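Local atomic coordinates of neuraminidase (Influenza A virus, PDB entry 4FVK), a protein that is a neuraminidase-like glycoprotein of the virus envelope, a calcium-binding six-bladed beta-propeller forming tetramers, whose predicted sialidase activity remains uncertain. Residues Ala245-Pro250 against Ala280-Thr285. Sequence-based numbering, arbitrary orientation.
Sequences APTDFP and AWTSKT. With CA (calcium ion), chain D.
Thr-247 packs on strand 280-284 with its CB and methyl: CB lies 3.5 Å from Ser-283 O, and CG2 3.9 Å from Thr-282 OG1. Chi1 of 65° sets OG1 between the backbone N and the carbonyl carbon and leaves CG2 anti to the latter, against Thr-282. One water accepts from Thr-247 OG1 (2.9 Å) and donates to Ser-283 O (2.6 Å); another donates to Thr-247 O and accepts from Thr-285 N (3.1 Å). Lys-284 brings CB to 4.1 Å from Thr-247 CB; its bent chain passes Pro-246 O and leads away to a salt bridge with Glu-297. Phe-249 CD1 meets Thr-285 OG1 obliquely at 3.9 Å; that hydroxyl is hydrogen-bonded to Ala-287 and Arg-251. Asp-248 turns its back on the strand: OD2 binds the calcium ion at 2.3 Å, alongside carbonyls of Asn-218, Asp-222, Gly-266 and Gly-268 and a water held by Pro-250 O. OD1 accepts from Ile-270 N and, in a bent bond (133°), from Phe-249 N, which lies above the carboxylate plane. No direct hydrogen bond links the segments, so water and van der Waals contact join this calcium-binding loop to strand 280-284 of the next propeller sheet, leaving Thr-282 OG1 buried without a polar partner.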
# COMPACT_ATOMS: atom_id res chain seq x y z
N ALA A 245 11.87 0.17 46.90
CA ALA A 245 12.37 0.79 45.67
C ALA A 245 11.22 1.26 44.78
O ALA A 245 10.70 0.49 43.97
CB ALA A 245 13.26 -0.19 44.92
N PRO A 246 10.84 2.53 44.90
CA PRO A 246 9.69 3.09 44.16
C PRO A 246 10.00 3.15 42.67
O PRO A 246 11.17 3.29 42.33
CB PRO A 246 9.58 4.51 44.72
CG PRO A 246 10.46 4.53 45.97
CD PRO A 246 11.53 3.55 45.70
N THR A 247 8.98 3.07 41.80
CA THR A 247 9.28 2.98 40.37
C THR A 247 8.70 4.09 39.50
O THR A 247 8.89 4.08 38.28
CB THR A 247 8.89 1.60 39.76
OG1 THR A 247 7.47 1.41 39.83
CG2 THR A 247 9.60 0.50 40.51
N ASP A 248 8.00 5.04 40.10
CA ASP A 248 7.47 6.16 39.34
C ASP A 248 8.62 7.08 38.97
O ASP A 248 9.75 6.87 39.41
CB ASP A 248 6.42 6.91 40.17
CG ASP A 248 5.41 7.66 39.31
OD1 ASP A 248 5.57 7.68 38.06
OD2 ASP A 248 4.47 8.26 39.88
N PHE A 249 8.36 8.06 38.12
CA PHE A 249 9.27 9.17 37.96
C PHE A 249 8.40 10.39 37.92
O PHE A 249 7.46 10.43 37.13
CB PHE A 249 10.13 9.11 36.68
CG PHE A 249 11.17 10.19 36.63
CD1 PHE A 249 12.44 9.96 37.13
CD2 PHE A 249 10.84 11.47 36.20
CE1 PHE A 249 13.39 10.97 37.13
CE2 PHE A 249 11.78 12.48 36.21
CZ PHE A 249 13.06 12.24 36.68
N PRO A 250 8.67 11.39 38.79
CA PRO A 250 9.76 11.49 39.78
C PRO A 250 9.65 10.52 40.95
O PRO A 250 8.60 9.93 41.21
CB PRO A 250 9.59 12.91 40.31
CG PRO A 250 8.15 13.16 40.23
CD PRO A 250 7.77 12.56 38.89
N ALA A 280 8.11 -11.42 40.34
CA ALA A 280 7.58 -10.17 39.86
C ALA A 280 8.72 -9.44 39.18
O ALA A 280 9.89 -9.64 39.52
CB ALA A 280 7.01 -9.34 41.01
N TRP A 281 8.38 -8.61 38.20
CA TRP A 281 9.37 -7.72 37.62
C TRP A 281 8.96 -6.29 37.79
O TRP A 281 7.79 -5.91 37.65
CB TRP A 281 9.61 -7.99 36.14
CG TRP A 281 10.36 -9.22 35.82
CD1 TRP A 281 9.86 -10.49 35.70
CD2 TRP A 281 11.75 -9.30 35.50
NE1 TRP A 281 10.86 -11.35 35.34
CE2 TRP A 281 12.04 -10.65 35.22
CE3 TRP A 281 12.79 -8.36 35.44
CZ2 TRP A 281 13.31 -11.09 34.88
CZ3 TRP A 281 14.05 -8.80 35.11
CH2 TRP A 281 14.31 -10.15 34.83
N THR A 282 9.96 -5.48 38.02
CA THR A 282 9.82 -4.09 38.34
C THR A 282 10.54 -3.37 37.19
O THR A 282 11.37 -3.99 36.53
CB THR A 282 10.49 -3.86 39.71
OG1 THR A 282 9.52 -3.44 40.66
CG2 THR A 282 11.65 -2.90 39.64
N SER A 283 10.21 -2.11 36.92
CA SER A 283 10.87 -1.42 35.82
C SER A 283 10.89 0.06 36.09
O SER A 283 9.92 0.61 36.55
CB SER A 283 10.13 -1.68 34.51
OG SER A 283 8.88 -1.04 34.54
N LYS A 284 12.01 0.72 35.78
CA LYS A 284 12.16 2.12 36.13
C LYS A 284 13.34 2.76 35.41
O LYS A 284 14.19 2.07 34.85
CB LYS A 284 12.37 2.25 37.65
CG LYS A 284 13.55 1.42 38.17
CD LYS A 284 13.92 1.88 39.60
CE LYS A 284 14.15 0.72 40.54
NZ LYS A 284 15.23 -0.18 40.07
N THR A 285 13.42 4.08 35.45
CA THR A 285 14.59 4.75 34.89
C THR A 285 15.82 4.33 35.69
O THR A 285 15.70 3.83 36.82
CB THR A 285 14.44 6.25 34.98
OG1 THR A 285 14.37 6.61 36.36
CG2 THR A 285 13.13 6.69 34.29
CA CA D . 3.72 9.74 41.51
O HOH W 1 8.34 2.97 35.45
O HOH W 2 10.84 5.41 36.48
O HOH W 3 7.63 -0.21 37.49
O HOH W 4 6.05 10.33 41.81